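Local coordinates for protein isomaltose glucohydrolase (Kribbella flavida, PDB 5Z3E) that hydrolyses the alpha-1,6-glucosidic linkage of isomaltose from its non-reducing end, releasing beta-D-glucose and D-glucose inside the cell, at residues V309-G314 with G375-P380; A344-A349 with A355-H360. The protein carries 1 engineered substitution. All blocks are in the same frame, centred on the assembly; numbering follows the deposited sequence.

Contact 1: V309-G314 with G375-P380; sequences VFYGGG and GTVATP
Among CA atoms, those of Tyr-311 and Val-377 lie nearest across the two irregular segments, 7.8 Å apart, so that side chains bridge the gap between backbones. Tyr-311 does most of this work, its CB directed at the other segment and its ring reaching alongside Val-377 to the chain beyond. With CG anti to the carbonyl carbon (chi1 -70°), the ring carries its hydroxyl to the loop that follows helix 367-374. There Tyr-311 OH donates a hydrogen bond to Gly-375 O at 2.8 Å, the donor tilted 31° from the carbonyl plane. The acceptor lies at the edge of the phenol ring, near its plane. Gly-375 adopts positive phi as the chain leaves the helix.

One face of the same ring takes up Val-377. Its CG2 methyl sits 3.9 Å from the ring centroid, a CH-pi contact displaced toward the rim, with Tyr-311 CD2 the nearest ring atom at 3.6 Å from Val-377 CG2. A hydroxyl bond at the end and a methyl on a face together restrain both the reach and the rotation of the phenol. Within the same segment, Tyr-311 CD1 lies over the centre of the Phe-310 ring.

In the (alpha/alpha)6-barrel catalytic domain of family 15, these loops adjoin the inferred catalytic base position, here the engineered Ala-355, whose side chain is about 4 Å from that of Val-377. Helix 367-374 contributes Trp-370, Val-371 and Trp-374 around the Tyr-311 ring, while Gln-356 of strand 356-357 packs against both Tyr-311 and Val-377.

Contact 2: A344-A349 with A355-H360; sequences ADQADA and AQVPHH. Engineered in segment 355-360: Ala-355 (natural residue Glu).
The turn following helix 333-344 faces the short strand 356-357 and the loop after it, with the CA atoms of Gln-346 and Val-357 7.4 Å apart. A type I beta turn from Ala-344 to Ala-347, closed by Ala-347 N to Ala-344 O at 3.2 Å, presents Gln-346 to the other segment. Its side chain is bent at chi2 (-46°), which brings OE1 against both Val-357 and the imidazole edge of His-359.

His-359 NE2 donates to Gln-346 OE1 over 2.6 Å, a short bond bent to 149° at the hydrogen. The oxygen meets the imidazole at its edge, near the ring plane, whereas the amide itself is turned 65° from that plane. Because NE2 is the donor here, this nitrogen of His-359 carries a proton.

This is a helix-to-strand connection folded back on itself: five residues link the two segments, and Val-357 pairs with Gln-315 in the small antiparallel sheet of strands 315-316 and 356-357. The other end of the amide is engaged as well, since Gln-346 NE2 bonds to Trp-342 O in helix 333-344, and hydrogen bonds at both ends fix which way the amide is turned. Both methyls of Val-357 approach the amide oxygen, CG1 and CG2 each 3.6 Å from Gln-346 OE1. Val-357 CB lies over one face of the His-359 ring, offset toward its rim, and His-359 also packs on Gln-315.

How the contacts relate
Followed from the N terminus, the chain enters contact 1 at 309-314, just before strand 315-316, then runs through helices 317-329 and 333-344 to the turn at 344-349. Contact 2 closes a short loop there as the chain returns along 355-360. Only after helix 367-374 does 375-380 complete contact 1, so the small loop lies wholly within the large one. The two meet directly: Ala-378 O and Ala-355 N are 2.9 Å apart, a probable hydrogen bond, and Gly-314 N makes a weak one to Gln-356 OE1. Strand 356-357 is thereby tied to the segments that follow helices 333-344 and 367-374, with the engineered Ala-355 at the junction with contact 1.

Contact 1: V309-G314 with G375-P380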
ATOM      1  N   VAL A 309       1.466  18.376  -6.884  1.00 22.99           N
ATOM      2  CA  VAL A 309       2.058  18.942  -8.084  1.00 25.49           C
ATOM      3  C   VAL A 309       2.935  17.939  -8.825  1.00 22.72           C
ATOM      4  O   VAL A 309       3.515  18.241  -9.869  1.00 25.06           O
ATOM      5  CB  VAL A 309       2.889  20.211  -7.764  1.00 27.19           C
ATOM      6  CG1 VAL A 309       1.985  21.313  -7.232  1.00 29.06           C
ATOM      7  CG2 VAL A 309       3.971  19.899  -6.777  1.00 27.96           C
ATOM      8  N   PHE A 310       3.022  16.714  -8.264  1.00 22.33           N
ATOM      9  CA  PHE A 310       3.881  15.717  -8.825  1.00 21.79           C
ATOM     10  C   PHE A 310       3.325  15.313 -10.187  1.00 20.86           C
ATOM     11  O   PHE A 310       2.196  14.807 -10.269  1.00 20.11           O
ATOM     12  CB  PHE A 310       3.986  14.558  -7.836  1.00 21.33           C
ATOM     13  CG  PHE A 310       4.848  13.410  -8.274  1.00 19.67           C
ATOM     14  CD1 PHE A 310       6.217  13.574  -8.504  1.00 21.78           C
ATOM     15  CD2 PHE A 310       4.292  12.137  -8.384  1.00 19.14           C
ATOM     16  CE1 PHE A 310       7.004  12.472  -8.823  1.00 22.75           C
ATOM     17  CE2 PHE A 310       5.089  11.035  -8.727  1.00 20.43           C
ATOM     18  CZ  PHE A 310       6.449  11.202  -8.933  1.00 20.98           C
ATOM     19  N   TYR A 311       4.096  15.602 -11.251  1.00 23.35           N
ATOM     20  CA  TYR A 311       3.597  15.452 -12.582  1.00 21.93           C
ATOM     21  C   TYR A 311       2.279  16.198 -12.818  1.00 21.35           C
ATOM     22  O   TYR A 311       1.455  15.808 -13.658  1.00 21.51           O
ATOM     23  CB  TYR A 311       3.492  13.997 -13.057  1.00 22.76           C
ATOM     24  CG  TYR A 311       4.831  13.347 -13.287  1.00 21.60           C
ATOM     25  CD1 TYR A 311       5.570  12.786 -12.264  1.00 22.20           C
ATOM     26  CD2 TYR A 311       5.396  13.364 -14.578  1.00 24.70           C
ATOM     27  CE1 TYR A 311       6.804  12.211 -12.497  1.00 23.33           C
ATOM     28  CE2 TYR A 311       6.642  12.792 -14.819  1.00 25.84           C
ATOM     29  CZ  TYR A 311       7.352  12.216 -13.781  1.00 24.87           C
ATOM     30  OH  TYR A 311       8.569  11.628 -14.035  1.00 25.01           O
ATOM     31  N   GLY A 312       2.141  17.325 -12.122  1.00 22.10           N
ATOM     32  CA  GLY A 312       0.914  18.117 -12.231  1.00 22.80           C
ATOM     33  C   GLY A 312      -0.267  17.645 -11.440  1.00 19.42           C
ATOM     34  O   GLY A 312      -1.346  18.238 -11.508  1.00 19.85           O
ATOM     35  N   GLY A 313      -0.093  16.561 -10.650  1.00 18.38           N
ATOM     36  CA  GLY A 313      -1.200  16.062  -9.878  1.00 15.90           C
ATOM     37  C   GLY A 313      -2.230  15.333 -10.720  1.00 14.15           C
ATOM     38  O   GLY A 313      -3.398  15.766 -10.829  1.00 14.75           O
ATOM     39  N   GLY A 314      -1.825  14.210 -11.296  1.00 14.67           N
ATOM     40  CA  GLY A 314      -2.699  13.439 -12.147  1.00 13.88           C
ATOM     41  C   GLY A 314      -3.515  12.398 -11.415  1.00 12.64           C
ATOM     42  O   GLY A 314      -3.622  12.418 -10.192  1.00 12.44           O
ATOM     43  N   GLY A 375      11.639  12.111 -16.723  1.00 28.66           N
ATOM     44  CA  GLY A 375      11.094  11.363 -17.789  1.00 29.98           C
ATOM     45  C   GLY A 375       9.636  11.150 -17.689  1.00 29.52           C
ATOM     46  O   GLY A 375       8.964  11.636 -16.761  1.00 28.46           O
ATOM     47  N   THR A 376       9.110  10.352 -18.637  1.00 26.83           N
ATOM     48  CA  THR A 376       7.687  10.098 -18.603  1.00 27.18           C
ATOM     49  C   THR A 376       7.291   9.216 -17.417  1.00 23.91           C
ATOM     50  O   THR A 376       8.101   8.464 -16.872  1.00 22.58           O
ATOM     51  CB  THR A 376       7.218   9.479 -19.900  1.00 31.01           C
ATOM     52  OG1 THR A 376       8.017   8.327 -20.206  1.00 36.45           O
ATOM     53  CG2 THR A 376       7.466  10.475 -21.002  1.00 38.57           C
ATOM     54  N   VAL A 377       6.026   9.310 -17.027  1.00 23.18           N
ATOM     55  CA  VAL A 377       5.518   8.617 -15.859  1.00 21.06           C
ATOM     56  C   VAL A 377       5.811   7.124 -15.910  1.00 18.57           C
ATOM     57  O   VAL A 377       5.666   6.468 -16.939  1.00 19.73           O
ATOM     58  CB  VAL A 377       3.980   8.869 -15.821  1.00 23.21           C
ATOM     59  CG1 VAL A 377       3.307   7.904 -14.891  1.00 21.13           C
ATOM     60  CG2 VAL A 377       3.740  10.314 -15.361  1.00 25.23           C
ATOM     61  N   ALA A 378       6.164   6.578 -14.755  1.00 17.45           N
ATOM     62  CA  ALA A 378       6.466   5.153 -14.629  1.00 16.54           C
ATOM     63  C   ALA A 378       5.393   4.270 -15.236  1.00 15.56           C
ATOM     64  O   ALA A 378       4.224   4.309 -14.818  1.00 16.37           O
ATOM     65  CB  ALA A 378       6.643   4.779 -13.166  1.00 17.40           C
ATOM     66  N   THR A 379       5.808   3.461 -16.195  1.00 15.76           N
ATOM     67  CA  THR A 379       4.934   2.534 -16.884  1.00 16.32           C
ATOM     68  C   THR A 379       5.753   1.341 -17.357  1.00 17.07           C
ATOM     69  O   THR A 379       6.697   1.540 -18.107  1.00 20.28           O
ATOM     70  CB  THR A 379       4.275   3.184 -18.082  1.00 19.01           C
ATOM     71  OG1 THR A 379       3.705   4.455 -17.795  1.00 21.83           O
ATOM     72  CG2 THR A 379       3.274   2.273 -18.732  1.00 21.32           C
ATOM     73  N   PRO A 380       5.410   0.119 -16.970  1.00 15.78           N
ATOM     74  CA  PRO A 380       4.380  -0.237 -15.984  1.00 14.42           C
ATOM     75  C   PRO A 380       4.816   0.109 -14.564  1.00 13.81           C
ATOM     76  O   PRO A 380       5.996   0.028 -14.223  1.00 15.57           O
ATOM     77  CB  PRO A 380       4.300  -1.761 -16.115  1.00 16.75           C
ATOM     78  CG  PRO A 380       5.705  -2.176 -16.524  1.00 17.08           C
ATOM     79  CD  PRO A 380       6.191  -1.066 -17.410  1.00 17.06           C
TER

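Contact 2: A344-A349 with A355-H360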
ATOM      1  N   ALA A 344      -8.877   0.146 -16.819  1.00 13.58           N
ATOM      2  CA  ALA A 344      -8.591  -0.603 -18.032  1.00 14.95           C
ATOM      3  C   ALA A 344      -8.351   0.350 -19.200  1.00 14.76           C
ATOM      4  O   ALA A 344      -7.541   0.053 -20.083  1.00 16.44           O
ATOM      5  CB  ALA A 344      -9.699  -1.581 -18.332  1.00 16.86           C
ATOM      6  N   ASP A 345      -9.059   1.474 -19.223  1.00 15.49           N
ATOM      7  CA  ASP A 345      -8.902   2.457 -20.285  1.00 16.57           C
ATOM      8  C   ASP A 345      -7.553   3.173 -20.223  1.00 16.61           C
ATOM      9  O   ASP A 345      -7.225   3.905 -21.178  1.00 18.78           O
ATOM     10  CB  ASP A 345     -10.040   3.470 -20.215  1.00 19.89           C
ATOM     11  CG  ASP A 345     -11.376   2.897 -20.642  1.00 29.08           C
ATOM     12  OD1 ASP A 345     -11.420   1.824 -21.298  1.00 40.06           O
ATOM     13  OD2 ASP A 345     -12.414   3.559 -20.361  1.00 34.99           O
ATOM     14  N   GLN A 346      -6.771   2.973 -19.159  1.00 15.01           N
ATOM     15  CA  GLN A 346      -5.454   3.608 -19.064  1.00 14.58           C
ATOM     16  C   GLN A 346      -4.331   2.688 -19.502  1.00 15.54           C
ATOM     17  O   GLN A 346      -3.178   3.085 -19.534  1.00 16.65           O
ATOM     18  CB  GLN A 346      -5.181   4.116 -17.646  1.00 14.20           C
ATOM     19  CG  GLN A 346      -6.357   4.896 -17.058  1.00 14.06           C
ATOM     20  CD  GLN A 346      -6.942   5.898 -18.003  1.00 14.68           C
ATOM     21  OE1 GLN A 346      -6.230   6.581 -18.722  1.00 16.33           O
ATOM     22  NE2 GLN A 346      -8.269   5.982 -18.026  1.00 15.34           N
ATOM     23  N   ALA A 347      -4.650   1.426 -19.819  1.00 15.50           N
ATOM     24  CA  ALA A 347      -3.597   0.508 -20.268  1.00 16.51           C
ATOM     25  C   ALA A 347      -3.089   0.946 -21.637  1.00 17.69           C
ATOM     26  O   ALA A 347      -3.884   1.366 -22.497  1.00 19.46           O
ATOM     27  CB  ALA A 347      -4.139  -0.901 -20.337  1.00 17.75           C
ATOM     28  N   ASP A 348      -1.785   0.883 -21.844  1.00 17.16           N
ATOM     29  CA  ASP A 348      -1.188   1.231 -23.122  1.00 19.35           C
ATOM     30  C   ASP A 348      -1.322   0.083 -24.109  1.00 19.23           C
ATOM     31  O   ASP A 348      -1.981  -0.925 -23.850  1.00 20.27           O
ATOM     32  CB  ASP A 348       0.236   1.761 -22.941  1.00 21.20           C
ATOM     33  CG  ASP A 348       1.257   0.710 -22.617  1.00 21.35           C
ATOM     34  OD1 ASP A 348       0.989  -0.508 -22.698  1.00 19.72           O
ATOM     35  OD2 ASP A 348       2.404   1.127 -22.289  1.00 24.73           O
ATOM     36  N   ALA A 349      -0.729   0.244 -25.296  1.00 23.52           N
ATOM     37  CA  ALA A 349      -0.892  -0.734 -26.357  1.00 27.04           C
ATOM     38  C   ALA A 349      -0.372  -2.103 -25.964  1.00 26.41           C
ATOM     39  O   ALA A 349      -0.773  -3.125 -26.540  1.00 32.91           O
ATOM     40  CB  ALA A 349      -0.218  -0.247 -27.638  1.00 32.02           C
ATOM     41  N   ALA A 355       1.670   4.627 -13.527  1.00 12.22           N
ATOM     42  CA  ALA A 355       1.353   5.081 -12.175  1.00 12.20           C
ATOM     43  C   ALA A 355       0.132   6.011 -12.175  1.00 11.80           C
ATOM     44  O   ALA A 355      -0.749   5.925 -11.332  1.00 11.60           O
ATOM     45  CB  ALA A 355       2.536   5.784 -11.562  1.00 13.03           C
ATOM     46  N   GLN A 356       0.115   6.944 -13.137  1.00 12.27           N
ATOM     47  CA  GLN A 356      -0.906   7.970 -13.206  1.00 12.47           C
ATOM     48  C   GLN A 356      -1.058   8.422 -14.639  1.00 13.10           C
ATOM     49  O   GLN A 356      -0.163   8.168 -15.454  1.00 14.11           O
ATOM     50  CB  GLN A 356      -0.566   9.155 -12.327  1.00 13.34           C
ATOM     51  CG  GLN A 356       0.723   9.886 -12.725  1.00 14.49           C
ATOM     52  CD  GLN A 356       0.920  11.158 -11.944  1.00 14.82           C
ATOM     53  OE1 GLN A 356       0.093  12.086 -12.005  1.00 15.98           O
ATOM     54  NE2 GLN A 356       1.996  11.220 -11.164  1.00 14.93           N
ATOM     55  N   VAL A 357      -2.164   9.089 -14.907  1.00 13.35           N
ATOM     56  CA  VAL A 357      -2.440   9.691 -16.227  1.00 14.20           C
ATOM     57  C   VAL A 357      -2.839  11.126 -16.038  1.00 15.97           C
ATOM     58  O   VAL A 357      -3.368  11.516 -15.007  1.00 15.22           O
ATOM     59  CB  VAL A 357      -3.522   8.914 -16.976  1.00 14.87           C
ATOM     60  CG1 VAL A 357      -3.020   7.521 -17.352  1.00 16.24           C
ATOM     61  CG2 VAL A 357      -4.832   8.869 -16.252  1.00 15.60           C
ATOM     62  N   PRO A 358      -2.648  11.943 -17.087  1.00 17.24           N
ATOM     63  CA  PRO A 358      -2.882  13.391 -16.970  1.00 19.05           C
ATOM     64  C   PRO A 358      -4.198  13.870 -17.550  1.00 19.27           C
ATOM     65  O   PRO A 358      -4.285  15.039 -17.930  1.00 21.35           O
ATOM     66  CB  PRO A 358      -1.715  13.935 -17.751  1.00 20.80           C
ATOM     67  CG  PRO A 358      -1.556  12.988 -18.907  1.00 20.92           C
ATOM     68  CD  PRO A 358      -1.803  11.616 -18.254  1.00 19.24           C
ATOM     69  N   HIS A 359      -5.223  13.008 -17.680  1.00 18.98           N
ATOM     70  CA  HIS A 359      -6.490  13.452 -18.282  1.00 20.32           C
ATOM     71  C   HIS A 359      -7.067  14.629 -17.521  1.00 19.59           C
ATOM     72  O   HIS A 359      -7.610  15.550 -18.125  1.00 22.31           O
ATOM     73  CB  HIS A 359      -7.545  12.349 -18.365  1.00 20.63           C
ATOM     74  CG  HIS A 359      -7.105  11.091 -19.016  1.00 23.34           C
ATOM     75  ND1 HIS A 359      -6.443  11.088 -20.195  1.00 30.31           N
ATOM     76  CD2 HIS A 359      -7.203   9.787 -18.653  1.00 21.83           C
ATOM     77  CE1 HIS A 359      -6.154   9.829 -20.535  1.00 29.16           C
ATOM     78  NE2 HIS A 359      -6.623   9.040 -19.594  1.00 23.20           N
ATOM     79  N   HIS A 360      -6.984  14.582 -16.203  1.00 17.16           N
ATOM     80  CA  HIS A 360      -7.268  15.733 -15.376  1.00 16.52           C
ATOM     81  C   HIS A 360      -6.047  15.965 -14.492  1.00 15.90           C
ATOM     82  O   HIS A 360      -5.572  15.025 -13.855  1.00 16.57           O
ATOM     83  CB  HIS A 360      -8.519  15.533 -14.499  1.00 17.40           C
ATOM     84  CG  HIS A 360      -8.885  16.747 -13.729  1.00 17.06           C
ATOM     85  ND1 HIS A 360      -8.684  16.880 -12.374  1.00 17.63           N
ATOM     86  CD2 HIS A 360      -9.399  17.920 -14.134  1.00 20.19           C
ATOM     87  CE1 HIS A 360      -9.055  18.077 -11.970  1.00 18.65           C
ATOM     88  NE2 HIS A 360      -9.503  18.732 -13.038  1.00 21.22           N
TER